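Local structure of fucolectin-related protein (Streptococcus pneumoniae, 2WMF) at residues R98-Q109 with W132-L143. The protein is a family 98 glycoside hydrolase that probably cleaves blood-group carbohydrate antigens of the host. Residues are numbered along the deposited sequence; the frame is centred on the assembly and turned at random.
Sequences REWYVKMLEEAQ and WLDEQFQKYSVL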
ATOM      1  N   ARG A  98      18.310 -14.103 -18.930  1.00 14.60           N
ATOM      2  CA  ARG A  98      19.431 -14.202 -18.005  1.00 15.04           C
ATOM      3  C   ARG A  98      20.451 -13.059 -18.296  1.00 14.98           C
ATOM      4  O   ARG A  98      20.960 -12.397 -17.378  1.00 14.50           O
ATOM      5  CB  ARG A  98      20.077 -15.584 -18.130  1.00 14.41           C
ATOM      6  CG  ARG A  98      19.222 -16.761 -17.694  1.00 13.97           C
ATOM      7  CD  ARG A  98      20.050 -18.030 -17.600  1.00 15.66           C
ATOM      8  NE  ARG A  98      19.269 -19.246 -17.437  1.00 15.04           N
ATOM      9  CZ  ARG A  98      19.807 -20.444 -17.215  1.00 16.21           C
ATOM     10  NH1 ARG A  98      21.122 -20.579 -17.116  1.00 16.84           N
ATOM     11  NH2 ARG A  98      19.045 -21.514 -17.066  1.00 16.42           N
ATOM     12  N   GLU A  99      20.692 -12.809 -19.581  1.00 15.34           N
ATOM     13  CA  GLU A  99      21.600 -11.750 -20.012  1.00 16.79           C
ATOM     14  C   GLU A  99      21.156 -10.394 -19.456  1.00 15.39           C
ATOM     15  O   GLU A  99      21.988  -9.603 -18.975  1.00 15.20           O
ATOM     16  CB  GLU A  99      21.700 -11.716 -21.551  1.00 17.55           C
ATOM     17  CG  GLU A  99      22.877 -12.509 -22.013  1.00 21.86           C
ATOM     18  CD  GLU A  99      22.882 -12.894 -23.484  1.00 23.52           C
ATOM     19  OE1 GLU A  99      22.100 -12.319 -24.293  1.00 30.24           O
ATOM     20  OE2 GLU A  99      23.697 -13.812 -23.816  1.00 29.71           O
ATOM     21  N   TRP A 100      19.848 -10.137 -19.522  1.00 14.58           N
ATOM     22  CA  TRP A 100      19.291  -8.895 -19.013  1.00 14.12           C
ATOM     23  C   TRP A 100      19.459  -8.796 -17.498  1.00 13.44           C
ATOM     24  O   TRP A 100      19.885  -7.757 -17.003  1.00 13.83           O
ATOM     25  CB  TRP A 100      17.808  -8.762 -19.386  1.00 13.44           C
ATOM     26  CG  TRP A 100      17.227  -7.418 -19.008  1.00 14.94           C
ATOM     27  CD1 TRP A 100      17.293  -6.272 -19.728  1.00 14.49           C
ATOM     28  CD2 TRP A 100      16.486  -7.100 -17.810  1.00 14.03           C
ATOM     29  NE1 TRP A 100      16.650  -5.248 -19.058  1.00 14.32           N
ATOM     30  CE2 TRP A 100      16.135  -5.732 -17.886  1.00 15.14           C
ATOM     31  CE3 TRP A 100      16.095  -7.836 -16.684  1.00 13.28           C
ATOM     32  CZ2 TRP A 100      15.409  -5.085 -16.880  1.00 14.49           C
ATOM     33  CZ3 TRP A 100      15.363  -7.194 -15.698  1.00 13.60           C
ATOM     34  CH2 TRP A 100      15.027  -5.842 -15.799  1.00 13.90           C
ATOM     35  N   TYR A 101      19.115  -9.863 -16.773  1.00 13.09           N
ATOM     36  CA  TYR A 101      19.304  -9.866 -15.305  1.00 13.32           C
ATOM     37  C   TYR A 101      20.760  -9.534 -14.935  1.00 13.29           C
ATOM     38  O   TYR A 101      21.003  -8.701 -14.080  1.00 12.88           O
ATOM     39  CB  TYR A 101      18.950 -11.218 -14.701  1.00 12.42           C
ATOM     40  CG  TYR A 101      17.459 -11.568 -14.607  1.00 12.46           C
ATOM     41  CD1 TYR A 101      16.502 -10.644 -14.182  1.00 11.73           C
ATOM     42  CD2 TYR A 101      17.032 -12.854 -14.893  1.00 11.10           C
ATOM     43  CE1 TYR A 101      15.153 -11.007 -14.083  1.00 10.33           C
ATOM     44  CE2 TYR A 101      15.684 -13.222 -14.798  1.00 12.11           C
ATOM     45  CZ  TYR A 101      14.756 -12.283 -14.398  1.00 10.62           C
ATOM     46  OH  TYR A 101      13.445 -12.680 -14.304  1.00 12.96           O
ATOM     47  N   VAL A 102      21.692 -10.197 -15.614  1.00 14.24           N
ATOM     48  CA  VAL A 102      23.127 -10.027 -15.362  1.00 14.47           C
ATOM     49  C   VAL A 102      23.586  -8.627 -15.722  1.00 14.35           C
ATOM     50  O   VAL A 102      24.299  -7.989 -14.936  1.00 14.95           O
ATOM     51  CB  VAL A 102      23.968 -11.116 -16.084  1.00 14.33           C
ATOM     52  CG1 VAL A 102      25.483 -10.784 -16.010  1.00 15.49           C
ATOM     53  CG2 VAL A 102      23.676 -12.514 -15.484  1.00 15.37           C
ATOM     54  N   LYS A 103      23.165  -8.125 -16.869  1.00 14.81           N
ATOM     55  CA  LYS A 103      23.421  -6.722 -17.240  1.00 15.59           C
ATOM     56  C   LYS A 103      22.997  -5.764 -16.135  1.00 15.33           C
ATOM     57  O   LYS A 103      23.735  -4.887 -15.740  1.00 15.08           O
ATOM     58  CB  LYS A 103      22.710  -6.361 -18.567  1.00 16.29           C
ATOM     59  CG  LYS A 103      22.863  -4.902 -19.011  1.00 17.86           C
ATOM     60  CD  LYS A 103      21.845  -4.583 -20.110  1.00 19.90           C
ATOM     61  CE  LYS A 103      21.764  -3.099 -20.414  1.00 23.36           C
ATOM     62  NZ  LYS A 103      22.790  -2.680 -21.407  1.00 28.48           N
ATOM     63  N   MET A 104      21.767  -5.929 -15.645  1.00 14.14           N
ATOM     64  CA  MET A 104      21.239  -5.033 -14.635  1.00 14.00           C
ATOM     65  C   MET A 104      21.930  -5.205 -13.270  1.00 14.42           C
ATOM     66  O   MET A 104      22.164  -4.232 -12.551  1.00 14.54           O
ATOM     67  CB  MET A 104      19.714  -5.190 -14.532  1.00 13.64           C
ATOM     68  CG  MET A 104      19.011  -4.792 -15.817  1.00 14.29           C
ATOM     69  SD  MET A 104      19.411  -3.153 -16.475  1.00 18.40           S
ATOM     70  CE  MET A 104      19.149  -2.029 -15.113  1.00 23.52           C
ATOM     71  N   LEU A 105      22.266  -6.447 -12.940  1.00 13.57           N
ATOM     72  CA  LEU A 105      23.032  -6.748 -11.720  1.00 14.03           C
ATOM     73  C   LEU A 105      24.419  -6.098 -11.749  1.00 14.48           C
ATOM     74  O   LEU A 105      24.843  -5.475 -10.775  1.00 14.16           O
ATOM     75  CB  LEU A 105      23.151  -8.243 -11.506  1.00 13.71           C
ATOM     76  CG  LEU A 105      21.860  -8.938 -10.955  1.00 12.47           C
ATOM     77  CD1 LEU A 105      21.931 -10.443 -11.155  1.00 13.80           C
ATOM     78  CD2 LEU A 105      21.637  -8.584  -9.461  1.00 13.53           C
ATOM     79  N   GLU A 106      25.082  -6.211 -12.885  1.00 16.07           N
ATOM     80  CA  GLU A 106      26.391  -5.570 -13.058  1.00 15.97           C
ATOM     81  C   GLU A 106      26.328  -4.055 -12.833  1.00 16.85           C
ATOM     82  O   GLU A 106      27.151  -3.472 -12.117  1.00 16.86           O
ATOM     83  CB  GLU A 106      26.950  -5.881 -14.453  1.00 17.06           C
ATOM     84  CG  GLU A 106      27.491  -7.303 -14.584  1.00 17.52           C
ATOM     85  CD  GLU A 106      28.832  -7.500 -13.868  1.00 20.39           C
ATOM     86  OE1 GLU A 106      29.717  -6.648 -14.040  1.00 24.70           O
ATOM     87  OE2 GLU A 106      28.982  -8.478 -13.122  1.00 19.78           O
ATOM     88  N   GLU A 107      25.325  -3.430 -13.441  1.00 16.10           N
ATOM     89  CA  GLU A 107      25.159  -1.992 -13.320  1.00 17.29           C
ATOM     90  C   GLU A 107      24.833  -1.620 -11.868  1.00 16.47           C
ATOM     91  O   GLU A 107      25.424  -0.686 -11.314  1.00 16.12           O
ATOM     92  CB  GLU A 107      24.090  -1.554 -14.309  1.00 17.82           C
ATOM     93  CG  GLU A 107      23.985  -0.131 -14.537  1.00 22.66           C
ATOM     94  CD  GLU A 107      22.873   0.167 -15.546  1.00 23.34           C
ATOM     95  OE1 GLU A 107      22.514  -0.728 -16.361  1.00 32.89           O
ATOM     96  OE2 GLU A 107      22.365   1.302 -15.517  1.00 32.83           O
ATOM     97  N   ALA A 108      23.886  -2.335 -11.246  1.00 15.39           N
ATOM     98  CA  ALA A 108      23.537  -2.061  -9.841  1.00 15.15           C
ATOM     99  C   ALA A 108      24.732  -2.251  -8.903  1.00 14.16           C
ATOM    100  O   ALA A 108      24.934  -1.465  -7.933  1.00 12.88           O
ATOM    101  CB  ALA A 108      22.343  -2.934  -9.370  1.00 13.90           C
ATOM    102  N   GLN A 109      25.484  -3.314  -9.126  1.00 14.73           N
ATOM    103  CA  GLN A 109      26.653  -3.586  -8.253  1.00 15.42           C
ATOM    104  C   GLN A 109      27.670  -2.457  -8.382  1.00 15.79           C
ATOM    105  O   GLN A 109      28.191  -1.995  -7.370  1.00 15.25           O
ATOM    106  CB  GLN A 109      27.282  -4.932  -8.591  1.00 15.15           C
ATOM    107  CG  GLN A 109      28.330  -5.375  -7.602  1.00 15.51           C
ATOM    108  CD  GLN A 109      27.756  -5.817  -6.296  1.00 16.40           C
ATOM    109  OE1 GLN A 109      26.808  -6.619  -6.246  1.00 15.49           O
ATOM    110  NE2 GLN A 109      28.359  -5.330  -5.193  1.00 17.73           N
ATOM    111  N   TRP A 132      20.784 -21.161 -10.558  1.00 15.51           N
ATOM    112  CA  TRP A 132      21.190 -19.903 -11.176  1.00 14.48           C
ATOM    113  C   TRP A 132      21.012 -18.730 -10.219  1.00 13.93           C
ATOM    114  O   TRP A 132      21.880 -17.869 -10.091  1.00 13.61           O
ATOM    115  CB  TRP A 132      20.429 -19.646 -12.487  1.00 14.58           C
ATOM    116  CG  TRP A 132      20.745 -18.340 -13.164  1.00 15.12           C
ATOM    117  CD1 TRP A 132      21.692 -18.109 -14.122  1.00 15.19           C
ATOM    118  CD2 TRP A 132      20.113 -17.069 -12.921  1.00 13.62           C
ATOM    119  NE1 TRP A 132      21.672 -16.795 -14.501  1.00 15.47           N
ATOM    120  CE2 TRP A 132      20.731 -16.122 -13.772  1.00 12.47           C
ATOM    121  CE3 TRP A 132      19.079 -16.642 -12.071  1.00 14.93           C
ATOM    122  CZ2 TRP A 132      20.372 -14.777 -13.783  1.00 14.81           C
ATOM    123  CZ3 TRP A 132      18.734 -15.323 -12.080  1.00 14.50           C
ATOM    124  CH2 TRP A 132      19.349 -14.402 -12.939  1.00 15.01           C
ATOM    125  N   LEU A 133      19.894 -18.692  -9.523  1.00 13.59           N
ATOM    126  CA  LEU A 133      19.678 -17.627  -8.544  1.00 12.90           C
ATOM    127  C   LEU A 133      20.729 -17.681  -7.408  1.00 13.32           C
ATOM    128  O   LEU A 133      21.259 -16.639  -6.977  1.00 12.98           O
ATOM    129  CB  LEU A 133      18.275 -17.733  -7.952  1.00 12.56           C
ATOM    130  CG  LEU A 133      17.893 -16.697  -6.903  1.00 12.39           C
ATOM    131  CD1 LEU A 133      17.964 -15.299  -7.491  1.00 13.02           C
ATOM    132  CD2 LEU A 133      16.499 -17.003  -6.284  1.00 11.54           C
ATOM    133  N   ASP A 134      20.992 -18.901  -6.925  1.00 13.89           N
ATOM    134  CA  ASP A 134      22.009 -19.159  -5.881  1.00 14.05           C
ATOM    135  C   ASP A 134      23.362 -18.520  -6.313  1.00 14.33           C
ATOM    136  O   ASP A 134      23.981 -17.771  -5.552  1.00 13.34           O
ATOM    137  CB  ASP A 134      22.110 -20.669  -5.649  1.00 14.13           C
ATOM    138  CG  ASP A 134      23.047 -21.054  -4.506  1.00 15.18           C
ATOM    139  OD1 ASP A 134      24.225 -20.655  -4.546  1.00 16.55           O
ATOM    140  OD2 ASP A 134      22.563 -21.713  -3.570  1.00 15.59           O
ATOM    141  N   GLU A 135      23.750 -18.757  -7.568  1.00 15.12           N
ATOM    142  CA  GLU A 135      24.971 -18.183  -8.160  1.00 15.16           C
ATOM    143  C   GLU A 135      24.939 -16.670  -8.150  1.00 15.18           C
ATOM    144  O   GLU A 135      25.934 -16.027  -7.852  1.00 15.13           O
ATOM    145  CB  GLU A 135      25.163 -18.695  -9.599  1.00 15.87           C
ATOM    146  CG  GLU A 135      25.538 -20.156  -9.641  1.00 17.51           C
ATOM    147  CD  GLU A 135      25.480 -20.755 -11.059  1.00 21.42           C
ATOM    148  OE1 GLU A 135      25.036 -20.067 -12.021  1.00 27.60           O
ATOM    149  OE2 GLU A 135      25.872 -21.949 -11.200  1.00 28.29           O
ATOM    150  N   GLN A 136      23.786 -16.088  -8.470  1.00 13.96           N
ATOM    151  CA  GLN A 136      23.686 -14.651  -8.478  1.00 14.04           C
ATOM    152  C   GLN A 136      23.823 -14.055  -7.065  1.00 13.37           C
ATOM    153  O   GLN A 136      24.487 -13.035  -6.909  1.00 14.10           O
ATOM    154  CB  GLN A 136      22.419 -14.146  -9.193  1.00 13.71           C
ATOM    155  CG  GLN A 136      22.144 -14.731 -10.580  1.00 12.91           C
ATOM    156  CD  GLN A 136      23.416 -14.934 -11.421  1.00 14.85           C
ATOM    157  OE1 GLN A 136      24.210 -13.990 -11.620  1.00 16.19           O
ATOM    158  NE2 GLN A 136      23.632 -16.166 -11.882  1.00 14.93           N
ATOM    159  N   PHE A 137      23.234 -14.701  -6.053  1.00 13.26           N
ATOM    160  CA  PHE A 137      23.408 -14.244  -4.665  1.00 13.57           C
ATOM    161  C   PHE A 137      24.891 -14.301  -4.243  1.00 14.38           C
ATOM    162  O   PHE A 137      25.363 -13.428  -3.537  1.00 14.73           O
ATOM    163  CB  PHE A 137      22.587 -15.084  -3.691  1.00 13.19           C
ATOM    164  CG  PHE A 137      21.119 -14.743  -3.624  1.00 12.75           C
ATOM    165  CD1 PHE A 137      20.708 -13.443  -3.382  1.00 13.46           C
ATOM    166  CD2 PHE A 137      20.157 -15.754  -3.703  1.00 12.68           C
ATOM    167  CE1 PHE A 137      19.329 -13.115  -3.275  1.00 12.14           C
ATOM    168  CE2 PHE A 137      18.797 -15.438  -3.582  1.00 11.93           C
ATOM    169  CZ  PHE A 137      18.391 -14.103  -3.364  1.00 11.00           C
ATOM    170  N   GLN A 138      25.594 -15.333  -4.693  1.00 15.37           N
ATOM    171  CA  GLN A 138      27.011 -15.469  -4.342  1.00 17.02           C
ATOM    172  C   GLN A 138      27.811 -14.307  -4.917  1.00 17.51           C
ATOM    173  O   GLN A 138      28.736 -13.791  -4.283  1.00 18.88           O
ATOM    174  CB  GLN A 138      27.575 -16.776  -4.885  1.00 18.09           C
ATOM    175  CG  GLN A 138      27.057 -18.001  -4.229  1.00 19.68           C
ATOM    176  CD  GLN A 138      27.651 -19.246  -4.881  1.00 21.71           C
ATOM    177  OE1 GLN A 138      28.888 -19.382  -4.921  1.00 26.29           O
ATOM    178  NE2 GLN A 138      26.794 -20.143  -5.427  1.00 23.47           N
ATOM    179  N   LYS A 139      27.490 -13.924  -6.137  1.00 16.79           N
ATOM    180  CA  LYS A 139      28.275 -12.950  -6.861  1.00 17.15           C
ATOM    181  C   LYS A 139      27.966 -11.492  -6.534  1.00 16.25           C
ATOM    182  O   LYS A 139      28.853 -10.636  -6.605  1.00 17.41           O
ATOM    183  CB  LYS A 139      28.100 -13.200  -8.342  1.00 17.17           C
ATOM    184  CG  LYS A 139      28.936 -12.250  -9.190  1.00 19.39           C
ATOM    185  CD  LYS A 139      29.256 -12.802 -10.555  1.00 20.67           C
ATOM    186  CE  LYS A 139      30.194 -11.829 -11.279  1.00 22.55           C
ATOM    187  NZ  LYS A 139      30.509 -12.332 -12.645  1.00 25.72           N
ATOM    188  N   TYR A 140      26.687 -11.192  -6.236  1.00 14.68           N
ATOM    189  CA  TYR A 140      26.219  -9.818  -6.149  1.00 15.02           C
ATOM    190  C   TYR A 140      25.681  -9.486  -4.748  1.00 14.12           C
ATOM    191  O   TYR A 140      24.566  -9.905  -4.381  1.00 13.80           O
ATOM    192  CB  TYR A 140      25.115  -9.586  -7.191  1.00 14.47           C
ATOM    193  CG  TYR A 140      25.588  -9.726  -8.623  1.00 14.49           C
ATOM    194  CD1 TYR A 140      26.448  -8.759  -9.180  1.00 14.41           C
ATOM    195  CD2 TYR A 140      25.275 -10.852  -9.389  1.00 13.91           C
ATOM    196  CE1 TYR A 140      26.910  -8.875 -10.465  1.00 14.29           C
ATOM    197  CE2 TYR A 140      25.751 -10.982 -10.709  1.00 13.33           C
ATOM    198  CZ  TYR A 140      26.584  -9.978 -11.221  1.00 14.35           C
ATOM    199  OH  TYR A 140      27.054 -10.080 -12.498  1.00 16.56           O
ATOM    200  N   SER A 141      26.440  -8.689  -3.997  1.00 13.54           N
ATOM    201  CA  SER A 141      25.988  -8.226  -2.686  1.00 13.71           C
ATOM    202  C   SER A 141      24.745  -7.302  -2.798  1.00 13.06           C
ATOM    203  O   SER A 141      23.979  -7.186  -1.847  1.00 14.08           O
ATOM    204  CB  SER A 141      27.123  -7.501  -1.922  1.00 14.58           C
ATOM    205  OG  SER A 141      27.522  -6.320  -2.561  1.00 14.90           O
ATOM    206  N   VAL A 142      24.594  -6.632  -3.940  1.00 12.35           N
ATOM    207  CA  VAL A 142      23.407  -5.743  -4.147  1.00 11.63           C
ATOM    208  C   VAL A 142      22.105  -6.527  -4.373  1.00 11.28           C
ATOM    209  O   VAL A 142      21.033  -5.936  -4.301  1.00 10.79           O
ATOM    210  CB  VAL A 142      23.577  -4.724  -5.306  1.00 12.54           C
ATOM    211  CG1 VAL A 142      24.718  -3.729  -5.013  1.00 11.64           C
ATOM    212  CG2 VAL A 142      23.752  -5.408  -6.625  1.00 12.81           C
ATOM    213  N   LEU A 143      22.189  -7.819  -4.661  1.00 11.38           N
ATOM    214  CA  LEU A 143      20.984  -8.615  -4.910  1.00 10.52           C
ATOM    215  C   LEU A 143      20.344  -8.947  -3.559  1.00 11.11           C
ATOM    216  O   LEU A 143      20.829  -9.786  -2.835  1.00 11.23           O
ATOM    217  CB  LEU A 143      21.294  -9.871  -5.712  1.00 11.12           C
ATOM    218  CG  LEU A 143      20.089 -10.775  -6.025  1.00 11.56           C
ATOM    219  CD1 LEU A 143      18.945  -9.955  -6.718  1.00 12.38           C
ATOM    220  CD2 LEU A 143      20.454 -12.056  -6.825  1.00 12.13           C
TER
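Tyr140 and Trp132 carry their rings across to helix 98-109, which runs nearly parallel to helix 132-139, the axes 11.9 Å apart and crossing at -15°. So wide a spacing suits large aromatic side chains. Leu105 sets its CB squarely over one face of the Tyr140 ring, 3.7 Å from the centroid, a CH-pi contact, while the aliphatic CG of Lys139 lies over the opposite face. Tyrosine adds a polar end to this sandwich: its OH donates to the anti lone pair of Glu106 OE2, 2.6 Å away, the carboxylate turned 75° from the ring. In Glu106, chi1 lays CG beside the backbone N and close to the tyrosine hydroxyl, and the bend at chi2 then turns OE2 to it. Lys139 NZ, 4.2 Å from OE2, is too distant for a salt bridge but probably helps to stabilise the negative charge.

At the other end, the indole of Trp132 has Gln136 NE2, held by its bond to Trp132 O, over one face and Arg98 CG over the opposite one, both off-centre; Arg98 CD adds an off-centre CH-pi contact with the five-membered ring. The Tyr101 ring leans obliquely against the indole, CD2 lying 3.4 Å from Trp132 CH2. The long arginine packs by its aliphatic part while NE forms a salt bridge with Asp93.

Where the second helix ends, Gln109 uses both halves of its amide on the type I turn from Tyr140 to Leu143. OE1 accepts from Val142 N at 3.2 Å, and NE2 donates almost straight (175°) to Ser141 OG, in the amide plane.

On the barrel side Leu105 CD2 meets Leu143 CB and Ala108 CB meets Val142 CG2; Leu143 and Ala108 also pack on strand 115-121, whose Val118 O receives the Tyr101 hydroxyl. The helices are successive outer helices of the (beta/alpha)8 barrel, with strand 115-121 between them in sequence and the turn running straight into strand 143-149, which begins at Leu143.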